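Local coordinates for protein AtxE2 (Asticcacaulis excentricus, PDB 5TXE) that hydrolyses the isopeptide bond of the lasso peptides astexin-2 and astexin-3, recognising their knotted shape and turning them into linear peptides, at residues F86-K91 with I100-G105; G264-S269 with L284-G289; C296-C301 with A338-R343; L431-V436 with G461-S466; A519-T524 with H541-A546. The protein carries 1 engineered substitution. All blocks are in the same frame, centred on the assembly; numbering follows the deposited sequence. Where two conformers were deposited one is given.

Interaction 1: residues F86-K91 with I100-G105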
# COMPACT_ATOMS: atom_id res chain seq x y z
N PHE A 86 12.83 0.20 14.56
CA PHE A 86 13.27 1.06 13.47
C PHE A 86 14.74 1.45 13.61
O PHE A 86 15.21 1.69 14.70
CB PHE A 86 12.41 2.32 13.42
CG PHE A 86 10.98 2.06 13.10
CD1 PHE A 86 10.58 1.98 11.78
CD2 PHE A 86 10.05 1.89 14.09
CE1 PHE A 86 9.28 1.74 11.45
CE2 PHE A 86 8.73 1.66 13.76
CZ PHE A 86 8.35 1.58 12.44
N ARG A 87 15.45 1.54 12.48
CA ARG A 87 16.88 1.96 12.44
C ARG A 87 17.03 2.96 11.28
O ARG A 87 16.53 2.69 10.18
CB ARG A 87 17.86 0.84 12.08
CG ARG A 87 17.66 -0.50 12.65
CD ARG A 87 18.77 -1.44 12.26
NE ARG A 87 18.40 -2.46 11.28
CZ ARG A 87 19.12 -2.74 10.21
NH1 ARG A 87 20.24 -2.05 9.93
NH2 ARG A 87 18.74 -3.71 9.41
N MET A 88 17.71 4.07 11.54
CA MET A 88 18.14 4.95 10.46
C MET A 88 19.56 4.50 10.02
O MET A 88 20.50 4.42 10.84
CB MET A 88 18.10 6.39 10.96
CG MET A 88 18.38 7.45 9.90
SD MET A 88 17.35 7.38 8.38
CE MET A 88 15.84 7.92 9.15
N VAL A 89 19.68 4.16 8.75
CA VAL A 89 20.88 3.55 8.19
C VAL A 89 21.59 4.43 7.13
O VAL A 89 20.95 5.13 6.37
CB VAL A 89 20.55 2.24 7.55
CG1 VAL A 89 21.83 1.50 7.17
CG2 VAL A 89 19.76 1.38 8.54
N VAL A 90 22.93 4.45 7.16
CA VAL A 90 23.73 5.16 6.17
C VAL A 90 24.65 4.14 5.54
O VAL A 90 25.23 3.34 6.21
CB VAL A 90 24.53 6.27 6.82
CG1 VAL A 90 25.51 6.86 5.82
CG2 VAL A 90 23.61 7.37 7.32
N LYS A 91 24.72 4.14 4.22
CA LYS A 91 25.50 3.15 3.47
C LYS A 91 26.24 3.86 2.32
O LYS A 91 25.64 4.65 1.58
CB LYS A 91 24.56 2.11 2.90
CG LYS A 91 25.16 1.20 1.86
CD LYS A 91 26.17 0.27 2.47
CE LYS A 91 26.43 -0.87 1.49
NZ LYS A 91 27.35 -1.87 2.03
N ILE A 100 25.98 1.43 8.39
CA ILE A 100 26.10 1.86 9.75
C ILE A 100 24.69 2.25 10.23
O ILE A 100 24.01 3.00 9.55
CB ILE A 100 26.94 3.19 9.85
CG1 ILE A 100 28.40 2.97 9.48
CG2 ILE A 100 26.86 3.78 11.25
CD1 ILE A 100 29.00 1.74 10.13
N ASP A 101 24.29 1.82 11.43
CA ASP A 101 23.07 2.34 12.06
C ASP A 101 23.41 3.65 12.72
O ASP A 101 24.23 3.68 13.61
CB ASP A 101 22.58 1.34 13.10
CG ASP A 101 22.07 0.03 12.46
OD1 ASP A 101 21.62 0.05 11.30
OD2 ASP A 101 22.08 -1.04 13.13
N VAL A 102 22.78 4.74 12.32
CA VAL A 102 23.07 6.02 12.95
C VAL A 102 22.02 6.44 13.98
O VAL A 102 22.18 7.49 14.64
CB VAL A 102 23.23 7.15 11.91
CG1 VAL A 102 24.32 6.80 10.92
CG2 VAL A 102 21.95 7.44 11.14
N ASP A 103 20.91 5.70 14.06
CA ASP A 103 19.91 5.85 15.13
C ASP A 103 19.15 4.54 15.17
O ASP A 103 19.07 3.84 14.16
CB ASP A 103 18.91 6.99 14.84
CG ASP A 103 17.93 7.24 16.01
OD1 ASP A 103 18.30 6.88 17.16
OD2 ASP A 103 16.81 7.80 15.81
N VAL A 104 18.70 4.16 16.36
CA VAL A 104 17.88 2.99 16.54
C VAL A 104 16.77 3.44 17.47
O VAL A 104 17.02 4.15 18.45
CB VAL A 104 18.63 1.84 17.19
CG1 VAL A 104 17.67 0.65 17.46
CG2 VAL A 104 19.76 1.35 16.29
N GLY A 105 15.54 3.09 17.14
CA GLY A 105 14.40 3.42 18.03
C GLY A 105 13.28 4.21 17.38
O GLY A 105 13.33 4.61 16.22
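The antiparallel hairpin of residues 86-91 and 100-105, in what is probably a beta-propeller blade, has a classic beta bulge: Val102 and Asp103 both face Met88. Met88 O accepts from Val102 N at 2.7 Å, while its bond to Asp103 N is weak. On one face Arg87 reaches obliquely across to Asp101. The arginine chain bends at its third torsion (chi3 -108°). This brings the edge of the guanidinium onto the carboxylate, and Arg87 CD lies 3.4 Å from Asp101 OD1. The two planes stand 64° apart. Tyr388 takes the other end of the guanidinium through NH2. An alanine in place of Arg87 would remove the salt bridge to Asp101 and would probably leave that carboxylate less firmly held. Next to the face of Met88 and Val90, the bulge residue Val102 crosses Val90 at about a right angle. Val102 CG1 lies 3.7 Å from Val90 CG2. Val102 CG2 meets Met88 CG at 3.8 Å. Leu141 touches all three of these apolar side chains. The carboxylate of Asp103 turns to Tyr143 and Arg145. Arg87 NH1 sits 2.9 Å from Asp101 OD1, on the syn lone pair of that oxygen and nearly in the guanidinium plane.

Interaction 2: residues G264-S269 with L284-G289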
# COMPACT_ATOMS: atom_id res chain seq x y z
N GLY A 264 20.08 21.53 -19.84
CA GLY A 264 20.42 22.75 -20.56
C GLY A 264 19.24 23.71 -20.53
O GLY A 264 18.66 23.96 -19.46
N ARG A 265 18.86 24.21 -21.71
CA ARG A 265 17.71 25.11 -21.88
C ARG A 265 16.37 24.34 -22.06
O ARG A 265 15.28 24.94 -22.05
CB ARG A 265 17.92 26.07 -23.08
CG ARG A 265 19.01 27.13 -22.89
CD ARG A 265 19.36 27.99 -24.14
NE ARG A 265 18.22 28.40 -25.00
CZ ARG A 265 17.27 29.30 -24.69
NH1 ARG A 265 17.25 29.92 -23.50
NH2 ARG A 265 16.30 29.56 -25.58
N THR A 266 16.46 23.02 -22.21
CA THR A 266 15.30 22.17 -22.51
C THR A 266 14.58 21.67 -21.24
O THR A 266 15.17 21.10 -20.34
CB THR A 266 15.76 21.00 -23.31
OG1 THR A 266 16.51 21.51 -24.41
CG2 THR A 266 14.57 20.19 -23.82
N THR A 267 13.28 21.94 -21.19
CA THR A 267 12.42 21.48 -20.13
C THR A 267 11.62 20.28 -20.67
O THR A 267 10.93 20.34 -21.70
CB THR A 267 11.50 22.61 -19.66
OG1 THR A 267 12.30 23.55 -18.94
CG2 THR A 267 10.43 22.12 -18.72
N PHE A 268 11.76 19.18 -19.97
CA PHE A 268 10.99 17.99 -20.26
C PHE A 268 9.83 17.87 -19.32
O PHE A 268 9.94 18.16 -18.14
CB PHE A 268 11.87 16.81 -20.17
CG PHE A 268 12.94 16.79 -21.19
CD1 PHE A 268 12.66 16.42 -22.50
CD2 PHE A 268 14.20 17.13 -20.87
CE1 PHE A 268 13.65 16.37 -23.47
CE2 PHE A 268 15.19 17.11 -21.83
CZ PHE A 268 14.92 16.73 -23.13
N SER A 269 8.67 17.53 -19.87
CA SER A 269 7.51 17.29 -19.07
C SER A 269 6.63 16.27 -19.80
O SER A 269 7.08 15.65 -20.75
CB SER A 269 6.79 18.59 -18.82
OG SER A 269 6.28 19.08 -20.02
N LEU A 284 5.81 12.33 -23.34
CA LEU A 284 6.92 13.22 -23.14
C LEU A 284 6.95 14.41 -24.11
O LEU A 284 6.83 14.21 -25.33
CB LEU A 284 8.19 12.46 -23.39
CG LEU A 284 9.45 13.24 -23.08
CD1 LEU A 284 9.54 13.55 -21.60
CD2 LEU A 284 10.64 12.40 -23.50
N VAL A 285 7.11 15.61 -23.57
CA VAL A 285 7.25 16.84 -24.38
C VAL A 285 8.53 17.61 -23.99
O VAL A 285 8.98 17.58 -22.84
CB VAL A 285 6.04 17.79 -24.36
CG1 VAL A 285 4.72 17.04 -24.39
CG2 VAL A 285 6.08 18.71 -23.17
N ALA A 286 9.12 18.26 -24.99
CA ALA A 286 10.32 19.05 -24.81
C ALA A 286 10.09 20.51 -25.28
O ALA A 286 9.56 20.73 -26.38
CB ALA A 286 11.45 18.42 -25.59
N ARG A 287 10.45 21.47 -24.42
CA ARG A 287 10.41 22.90 -24.72
C ARG A 287 11.82 23.47 -24.59
O ARG A 287 12.45 23.29 -23.55
CB ARG A 287 9.50 23.63 -23.74
CG ARG A 287 8.04 23.21 -23.75
CD ARG A 287 7.25 23.86 -22.60
NE ARG A 287 7.46 25.31 -22.57
CZ ARG A 287 6.71 26.23 -23.19
NH1 ARG A 287 5.64 25.89 -23.93
NH2 ARG A 287 7.04 27.52 -23.07
N ARG A 288 12.37 24.09 -25.65
CA ARG A 288 13.64 24.82 -25.52
C ARG A 288 13.29 26.25 -25.05
O ARG A 288 12.69 27.00 -25.79
CB ARG A 288 14.40 24.81 -26.85
CG ARG A 288 15.61 25.77 -26.94
CD ARG A 288 16.60 25.40 -28.07
NE ARG A 288 17.44 24.24 -27.69
CZ ARG A 288 18.65 24.31 -27.13
NH1 ARG A 288 19.26 25.47 -26.89
NH2 ARG A 288 19.28 23.18 -26.81
N GLY A 289 13.68 26.62 -23.85
CA GLY A 289 13.35 27.92 -23.27
C GLY A 289 11.84 28.17 -23.35
O GLY A 289 11.04 27.36 -22.89
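Five backbone hydrogen bonds join residues 264-269 to 284-289 in an antiparallel ladder. Thr267 pairs with Arg287 through both N-H groups, with Thr267 N 2.8 Å from Arg287 O. Ser269 pairs with Val285 in the same way. At the open end of the hairpin Gly289 N reaches Arg265 O at 2.9 Å, from above the carbonyl plane. The side chains make the next layer. Ala286 CB lies 3.7 Å from Phe268 CE1, and Thr266 CG2 rests over one face of the same ring, toward its rim. Leu284 CD1 approaches Ser269 O at 3.3 Å. Ser269 OG, in the crowded position between backbone N and carbonyl carbon (chi1 66°), meets Val285 CG2 at 3.2 Å. Farther along, Arg265 and Arg288 cross at about a right angle. Arg265 NE and Arg288 NH1 are 3.6 Å apart, a close pair of like charges that would probably repel. Gly289 has positive phi, and a beta carbon there would clash with Arg265 NH2. The two strands are the middle pair of a four-stranded antiparallel sheet, consistent with a beta-propeller blade, between strands 261-263 and 294-295. Phe268 and Leu284 pack against Met307 of strand 304-310 and Met334 of strand 328-335.

Interaction 3: residues C296-C301 with A338-R343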
# COMPACT_ATOMS: atom_id res chain seq x y z
N CYS A 296 7.14 14.00 -28.31
CA CYS A 296 7.77 12.74 -28.74
C CYS A 296 6.70 11.81 -29.26
O CYS A 296 5.64 11.69 -28.64
CB CYS A 296 8.46 12.09 -27.57
SG CYS A 296 9.19 10.49 -27.88
N ASP A 297 6.93 11.17 -30.39
CA ASP A 297 5.91 10.30 -31.02
C ASP A 297 6.04 8.85 -30.55
O ASP A 297 5.05 8.12 -30.44
CB ASP A 297 5.94 10.42 -32.57
CG ASP A 297 6.81 9.37 -33.24
OD1 ASP A 297 8.05 9.46 -33.12
OD2 ASP A 297 6.25 8.47 -33.91
N GLU A 298 7.28 8.44 -30.23
CA GLU A 298 7.58 7.05 -29.92
C GLU A 298 6.66 6.49 -28.84
O GLU A 298 6.19 7.20 -27.94
CB GLU A 298 9.03 6.85 -29.46
CG GLU A 298 10.09 7.60 -30.25
CD GLU A 298 10.66 6.80 -31.39
OE1 GLU A 298 11.34 5.79 -31.09
OE2 GLU A 298 10.49 7.21 -32.56
N GLU A 299 6.42 5.20 -28.93
CA GLU A 299 5.56 4.52 -28.00
C GLU A 299 6.22 4.51 -26.60
O GLU A 299 5.56 4.60 -25.57
CB GLU A 299 5.29 3.07 -28.51
CG GLU A 299 4.07 2.41 -27.88
CD GLU A 299 4.36 1.88 -26.49
OE1 GLU A 299 5.48 1.34 -26.27
OE2 GLU A 299 3.49 2.04 -25.60
N ALA A 300 7.53 4.39 -26.58
CA ALA A 300 8.28 4.38 -25.34
C ALA A 300 8.09 5.59 -24.44
O ALA A 300 8.38 5.52 -23.27
CB ALA A 300 9.74 4.23 -25.67
N CYS A 301 7.60 6.70 -24.98
CA CYS A 301 7.52 8.00 -24.28
C CYS A 301 6.19 8.10 -23.60
O CYS A 301 5.87 9.13 -23.02
CB CYS A 301 7.63 9.19 -25.31
SG CYS A 301 9.32 9.58 -25.92
N ALA A 338 17.62 15.01 -29.07
CA ALA A 338 16.56 14.47 -29.90
C ALA A 338 15.49 13.80 -29.03
O ALA A 338 15.49 13.94 -27.80
CB ALA A 338 17.16 13.48 -30.89
N LEU A 339 14.59 13.07 -29.69
CA LEU A 339 13.51 12.32 -29.03
C LEU A 339 13.50 10.85 -29.45
O LEU A 339 12.51 10.34 -29.99
CB LEU A 339 12.18 12.96 -29.34
CG LEU A 339 12.11 14.36 -28.74
CD1 LEU A 339 10.86 15.07 -29.22
CD2 LEU A 339 12.12 14.33 -27.21
N LYS A 340 14.63 10.20 -29.18
CA LYS A 340 14.87 8.79 -29.50
C LYS A 340 15.27 7.99 -28.26
O LYS A 340 16.44 7.66 -28.10
CB LYS A 340 16.03 8.68 -30.52
CG LYS A 340 15.69 8.82 -32.01
CD LYS A 340 14.22 8.66 -32.40
CE LYS A 340 14.09 8.37 -33.89
NZ LYS A 340 12.66 8.35 -34.31
N PRO A 341 14.32 7.64 -27.39
CA PRO A 341 14.68 6.87 -26.19
C PRO A 341 15.07 5.46 -26.50
O PRO A 341 14.51 4.86 -27.39
CB PRO A 341 13.43 6.92 -25.35
CG PRO A 341 12.34 7.33 -26.25
CD PRO A 341 12.93 8.08 -27.40
N VAL A 342 16.07 4.96 -25.79
CA VAL A 342 16.51 3.58 -25.89
C VAL A 342 16.36 2.86 -24.53
O VAL A 342 16.78 3.38 -23.49
CB VAL A 342 17.99 3.54 -26.31
CG1 VAL A 342 18.48 2.10 -26.39
CG2 VAL A 342 18.14 4.24 -27.66
N ARG A 343 15.77 1.67 -24.56
CA ARG A 343 15.56 0.87 -23.35
C ARG A 343 16.85 0.29 -22.89
O ARG A 343 17.52 -0.34 -23.66
CB ARG A 343 14.61 -0.28 -23.61
CG ARG A 343 14.08 -0.88 -22.32
CD ARG A 343 12.86 -1.74 -22.58
NE ARG A 343 13.28 -2.99 -23.18
CZ ARG A 343 12.43 -3.93 -23.56
NH1 ARG A 343 11.13 -3.75 -23.41
NH2 ARG A 343 12.88 -5.04 -24.09
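A small disulfide-closed loop, residues 296-301, packs on the segment 338-343 that leads into an edge strand of the next antiparallel sheet. This is consistent with a contact between two blades of a beta-propeller, as in prolyl oligopeptidases. The covalent part is the bond between Cys296 SG and Cys301 SG, 2.2 Å long. It closes a ring of six residues that ends in a short 3-10 turn. The apolar contacts gather round this disulfide. Pro341 presents its ring to the loop: Pro341 CG lies 3.8 Å from Cys301 SG and 4.1 Å from Ala300 CB. Leu339 covers the other cysteine, with Leu339 CD1 3.9 Å from Cys296 CA and Leu339 CB 4.1 Å from Cys296 SG. Leu339 also touches Met334, and Ala300 touches Tyr332, both on strand 328-335. The loop is also tied by its backbone to Leu284, through Cys296 and Cys301. The polar contact is a salt bridge between Glu298 and Lys340. The two chains cross at about a right angle, and each is bent at its second torsion. Glu298 CG lies 3.7 Å from Leu339 O. Lys340 NZ meets Glu298 OE2 at 3.0 Å, coming from above the carboxylate plane, 49° out of it.

Interaction 4: residues L431-V436 with G461-S466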
# COMPACT_ATOMS: atom_id res chain seq x y z
N LEU A 431 -3.93 -29.54 -6.77
CA LEU A 431 -3.87 -28.87 -5.44
C LEU A 431 -5.11 -28.04 -5.05
O LEU A 431 -5.80 -27.55 -5.91
CB LEU A 431 -2.69 -27.93 -5.40
CG LEU A 431 -1.34 -28.63 -5.56
CD1 LEU A 431 -0.30 -27.57 -5.83
CD2 LEU A 431 -0.92 -29.43 -4.33
N PRO A 432 -5.36 -27.87 -3.75
CA PRO A 432 -6.29 -26.80 -3.36
C PRO A 432 -5.62 -25.45 -3.63
O PRO A 432 -4.40 -25.32 -3.66
CB PRO A 432 -6.49 -27.05 -1.88
CG PRO A 432 -5.19 -27.64 -1.41
CD PRO A 432 -4.74 -28.52 -2.59
N LEU A 433 -6.43 -24.47 -3.93
CA LEU A 433 -5.97 -23.17 -4.30
C LEU A 433 -6.44 -22.11 -3.31
O LEU A 433 -7.61 -22.10 -2.88
CB LEU A 433 -6.58 -22.84 -5.65
CG LEU A 433 -6.26 -21.45 -6.24
CD1 LEU A 433 -4.80 -21.22 -6.51
CD2 LEU A 433 -7.05 -21.21 -7.51
N VAL A 434 -5.55 -21.17 -3.02
CA VAL A 434 -5.93 -19.98 -2.24
C VAL A 434 -5.59 -18.75 -3.06
O VAL A 434 -4.47 -18.62 -3.58
CB VAL A 434 -5.19 -19.94 -0.90
CG1 VAL A 434 -5.45 -18.61 -0.20
CG2 VAL A 434 -5.62 -21.12 -0.04
N ILE A 435 -6.54 -17.83 -3.15
CA ILE A 435 -6.36 -16.59 -3.90
C ILE A 435 -6.09 -15.43 -2.93
O ILE A 435 -6.87 -15.22 -1.98
CB ILE A 435 -7.60 -16.30 -4.74
CG1 ILE A 435 -7.86 -17.46 -5.71
CG2 ILE A 435 -7.40 -15.03 -5.50
CD1 ILE A 435 -9.23 -17.39 -6.36
N VAL A 436 -4.98 -14.73 -3.18
CA VAL A 436 -4.55 -13.56 -2.44
C VAL A 436 -4.63 -12.36 -3.40
O VAL A 436 -4.17 -12.48 -4.54
CB VAL A 436 -3.16 -13.74 -1.90
CG1 VAL A 436 -2.66 -12.51 -1.19
CG2 VAL A 436 -3.12 -14.90 -0.99
N GLY A 461 1.31 -26.47 1.26
CA GLY A 461 0.71 -27.40 0.31
C GLY A 461 -0.37 -26.83 -0.59
O GLY A 461 -1.03 -27.56 -1.30
N PHE A 462 -0.58 -25.52 -0.56
CA PHE A 462 -1.55 -24.88 -1.44
C PHE A 462 -0.88 -24.33 -2.68
O PHE A 462 0.28 -23.91 -2.64
CB PHE A 462 -2.23 -23.71 -0.73
CG PHE A 462 -3.07 -24.12 0.42
CD1 PHE A 462 -4.36 -24.54 0.21
CD2 PHE A 462 -2.55 -24.10 1.69
CE1 PHE A 462 -5.13 -24.94 1.28
CE2 PHE A 462 -3.32 -24.48 2.78
CZ PHE A 462 -4.59 -24.90 2.58
N ALA A 463 -1.62 -24.34 -3.80
CA ALA A 463 -1.33 -23.44 -4.90
C ALA A 463 -1.87 -22.11 -4.46
O ALA A 463 -2.96 -22.05 -3.85
CB ALA A 463 -2.05 -23.85 -6.17
N VAL A 464 -1.12 -21.06 -4.75
CA VAL A 464 -1.54 -19.71 -4.39
C VAL A 464 -1.54 -18.86 -5.65
O VAL A 464 -0.57 -18.84 -6.41
CB VAL A 464 -0.60 -19.06 -3.36
CG1 VAL A 464 -1.13 -17.70 -2.96
CG2 VAL A 464 -0.46 -19.93 -2.15
N LEU A 465 -2.65 -18.21 -5.88
CA LEU A 465 -2.76 -17.25 -6.93
C LEU A 465 -2.66 -15.89 -6.30
O LEU A 465 -3.56 -15.45 -5.60
CB LEU A 465 -4.09 -17.42 -7.65
CG LEU A 465 -4.37 -16.43 -8.77
CD1 LEU A 465 -3.41 -16.57 -9.92
CD2 LEU A 465 -5.79 -16.67 -9.26
N SER A 466 -1.57 -15.22 -6.61
CA SER A 466 -1.37 -13.83 -6.26
C SER A 466 -1.93 -12.99 -7.40
O SER A 466 -1.27 -12.76 -8.42
CB SER A 466 0.12 -13.57 -6.05
OG SER A 466 0.37 -12.25 -5.65
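Strands 431-436 and 463-466 run parallel, their axes 24° apart and 4.7 Å at closest approach. Four backbone hydrogen bonds join them. Ala463 N bonds to Pro432 O, and Val434 N to Ala463 O at 2.9 Å. Leu465 N then bonds to Val434 O, and Val436 N to Leu465 O. Gly461 comes just before the second strand and closes the preceding helix in a Schellman motif. Its positive phi would jam a beta carbon against the carbonyl before it.

Beside the face that carries Val434, Val436 and Val464, Phe462 makes the main side-chain contact. Its CG is anti to the carbonyl carbon (chi1 -66°), and the ring meets Pro432 and Val434, crossing the first at about a right angle and the second obliquely. Pro432 CG is 3.6 Å from Phe462 CD1. Val434 CG2 makes an off-centre CH-pi contact, 4.1 Å from the Phe462 ring centroid. An alanine in place of Phe462 would remove the ring and would probably leave Pro432 and Val434 less well packed. Farther along, Val436 CG2 meets Val464 CG1 at 4.0 Å. On the opposite face Leu433 CD1 reaches Ala463 CB at 3.8 Å and also touches Leu465 CB. Ile435 and Leu465 lie side by side there, pointing the same way.

The pair belongs to a beta-alpha-beta unit of the alpha/beta-hydrolase fold. Helix 454-459 covers Val434, Phe462 and Val464 through Leu457, and helix 643-662 adds Phe657 and Met662. Strand 521-525 flanks 431-436 on its other edge.

Interaction 5: residues A519-T524 with H541-A546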
# COMPACT_ATOMS: atom_id res chain seq x y z
N ALA A 519 -13.13 -27.51 -6.99
CA ALA A 519 -14.04 -27.60 -5.87
C ALA A 519 -13.35 -27.17 -4.56
O ALA A 519 -14.00 -27.24 -3.53
CB ALA A 519 -14.56 -29.04 -5.73
N ARG A 520 -12.03 -26.88 -4.58
CA ARG A 520 -11.29 -26.53 -3.34
C ARG A 520 -10.52 -25.22 -3.45
O ARG A 520 -9.31 -25.15 -3.28
CB ARG A 520 -10.40 -27.68 -2.86
CG ARG A 520 -11.19 -28.96 -2.53
CD ARG A 520 -10.29 -29.96 -1.83
NE ARG A 520 -9.27 -30.54 -2.68
CZ ARG A 520 -8.02 -30.87 -2.30
NH1 ARG A 520 -7.54 -30.59 -1.09
NH2 ARG A 520 -7.21 -31.44 -3.18
N VAL A 521 -11.28 -24.17 -3.74
CA VAL A 521 -10.73 -22.84 -3.93
C VAL A 521 -11.14 -21.88 -2.81
O VAL A 521 -12.34 -21.66 -2.56
CB VAL A 521 -11.16 -22.23 -5.25
CG1 VAL A 521 -10.50 -20.90 -5.44
CG2 VAL A 521 -10.76 -23.18 -6.37
N GLY A 522 -10.11 -21.30 -2.19
CA GLY A 522 -10.26 -20.33 -1.14
C GLY A 522 -10.00 -18.95 -1.66
O GLY A 522 -9.17 -18.76 -2.55
N LEU A 523 -10.69 -17.97 -1.08
CA LEU A 523 -10.52 -16.61 -1.47
C LEU A 523 -10.27 -15.71 -0.25
O LEU A 523 -10.97 -15.85 0.73
CB LEU A 523 -11.77 -16.14 -2.20
CG LEU A 523 -11.81 -14.74 -2.68
CD1 LEU A 523 -10.78 -14.49 -3.78
CD2 LEU A 523 -13.20 -14.43 -3.22
N THR A 524 -9.29 -14.79 -0.36
CA THR A 524 -8.98 -13.85 0.68
C THR A 524 -9.14 -12.44 0.13
O THR A 524 -9.04 -12.23 -1.05
CB THR A 524 -7.55 -13.97 1.23
OG1 THR A 524 -6.60 -13.61 0.23
CG2 THR A 524 -7.26 -15.35 1.67
N HIS A 541 -20.75 -19.64 -6.84
CA HIS A 541 -20.51 -20.76 -5.95
C HIS A 541 -19.19 -21.39 -6.28
O HIS A 541 -18.98 -22.58 -6.13
CB HIS A 541 -21.65 -21.78 -6.09
CG HIS A 541 -22.95 -21.29 -5.57
ND1 HIS A 541 -23.83 -20.53 -6.32
CD2 HIS A 541 -23.57 -21.49 -4.37
CE1 HIS A 541 -24.90 -20.25 -5.60
NE2 HIS A 541 -24.76 -20.81 -4.41
N ARG A 542 -18.25 -20.58 -6.71
CA ARG A 542 -16.93 -21.09 -7.03
C ARG A 542 -15.99 -21.20 -5.86
O ARG A 542 -14.90 -21.75 -6.04
CB ARG A 542 -16.30 -20.16 -8.02
CG ARG A 542 -17.14 -20.04 -9.27
CD ARG A 542 -16.99 -21.23 -10.19
NE ARG A 542 -17.26 -20.74 -11.54
CZ ARG A 542 -16.40 -20.81 -12.53
NH1 ARG A 542 -15.22 -21.42 -12.38
NH2 ARG A 542 -16.72 -20.27 -13.69
N PHE A 543 -16.36 -20.68 -4.67
CA PHE A 543 -15.41 -20.66 -3.54
C PHE A 543 -15.80 -21.57 -2.41
O PHE A 543 -16.88 -21.51 -1.93
CB PHE A 543 -15.25 -19.21 -3.10
CG PHE A 543 -14.81 -18.33 -4.22
CD1 PHE A 543 -13.52 -18.45 -4.71
CD2 PHE A 543 -15.64 -17.45 -4.79
CE1 PHE A 543 -13.10 -17.67 -5.74
CE2 PHE A 543 -15.22 -16.67 -5.84
CZ PHE A 543 -13.95 -16.79 -6.29
N ALA A 544 -14.90 -22.42 -1.96
CA ALA A 544 -15.24 -23.32 -0.90
C ALA A 544 -14.90 -22.78 0.52
O ALA A 544 -15.26 -23.43 1.53
CB ALA A 544 -14.51 -24.62 -1.11
N ALA A 545 -14.14 -21.70 0.59
CA ALA A 545 -13.79 -21.04 1.89
C ALA A 545 -13.26 -19.65 1.64
O ALA A 545 -12.75 -19.38 0.53
CB ALA A 545 -12.80 -21.88 2.66
N ALA A 546 -13.45 -18.76 2.61
CA ALA A 546 -12.99 -17.40 2.46
C ALA A 546 -12.52 -16.79 3.76
O ALA A 546 -12.93 -17.24 4.85
CB ALA A 546 -14.05 -16.56 1.81
O HOH W 1 -14.00 -24.12 -4.73
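Leu523, Val521 and Phe543 bury the most surface where residues 519-524 meet 541-546. Leu523 extends from its strand with CG anti to the backbone N (chi1 179°). This puts Leu523 CD2 over the centre of the Phe543 ring, 3.9 Å from the centroid and only 9° off the normal. It is a CH-pi contact over the face. Leu523 CB also lies 3.8 Å from Phe543 CD1. The opposite face of the ring is covered by Arg542 CB, so the ring is sandwiched between two aliphatic groups. Val521 comes from the side, with Val521 CG1 at the ring edge, 4.0 Å from Phe543 CD1. Helices 494-512 and 528-539 pack on the ring too, through Leu500, Ile507 and Leu537.

The backbones are joined near these side chains. Val521 O accepts the N-H of Ala544 at 2.7 Å, and Leu523 N donates to Ala545 O at 3.0 Å. A water bridges the two backbones at one end of the pairing, accepting from Val521 N and donating to Arg542 O. Arg542 sends its guanidinium to Asp508.

This parallel pairing belongs to the beta-alpha-beta unit around helix 528-539 in the prolyl oligopeptidase family domain. Strand 521-525 runs toward the nucleophile position, an engineered alanine at residue 527. The side-chain contact is apolar, and its polar links are main-chain hydrogen bonds and one water, which implies plain core packing.

Along the chain the five contacts follow one another in series. Interactions 1 and 2 are strand pairs within antiparallel sheets, consistent with blades of the beta-propeller of prolyl oligopeptidases. Their centres are 39 Å apart. Interaction 3 joins the sheet of interaction 2 to the next one. Interactions 2 and 3 touch, their centres 14 Å apart, where Leu284 meets Cys296 and Cys301 by probable backbone hydrogen bonds. Interactions 4 and 5 lie in the mixed sheet of the hydrolase domain, 10 Å apart between centres. They share neighbouring strands 431-436 and 521-525, joined at Leu433 and Gly522. This pair lies close to the catalytic centre, the Val436 side chain about 8 Å from that of Tyr438.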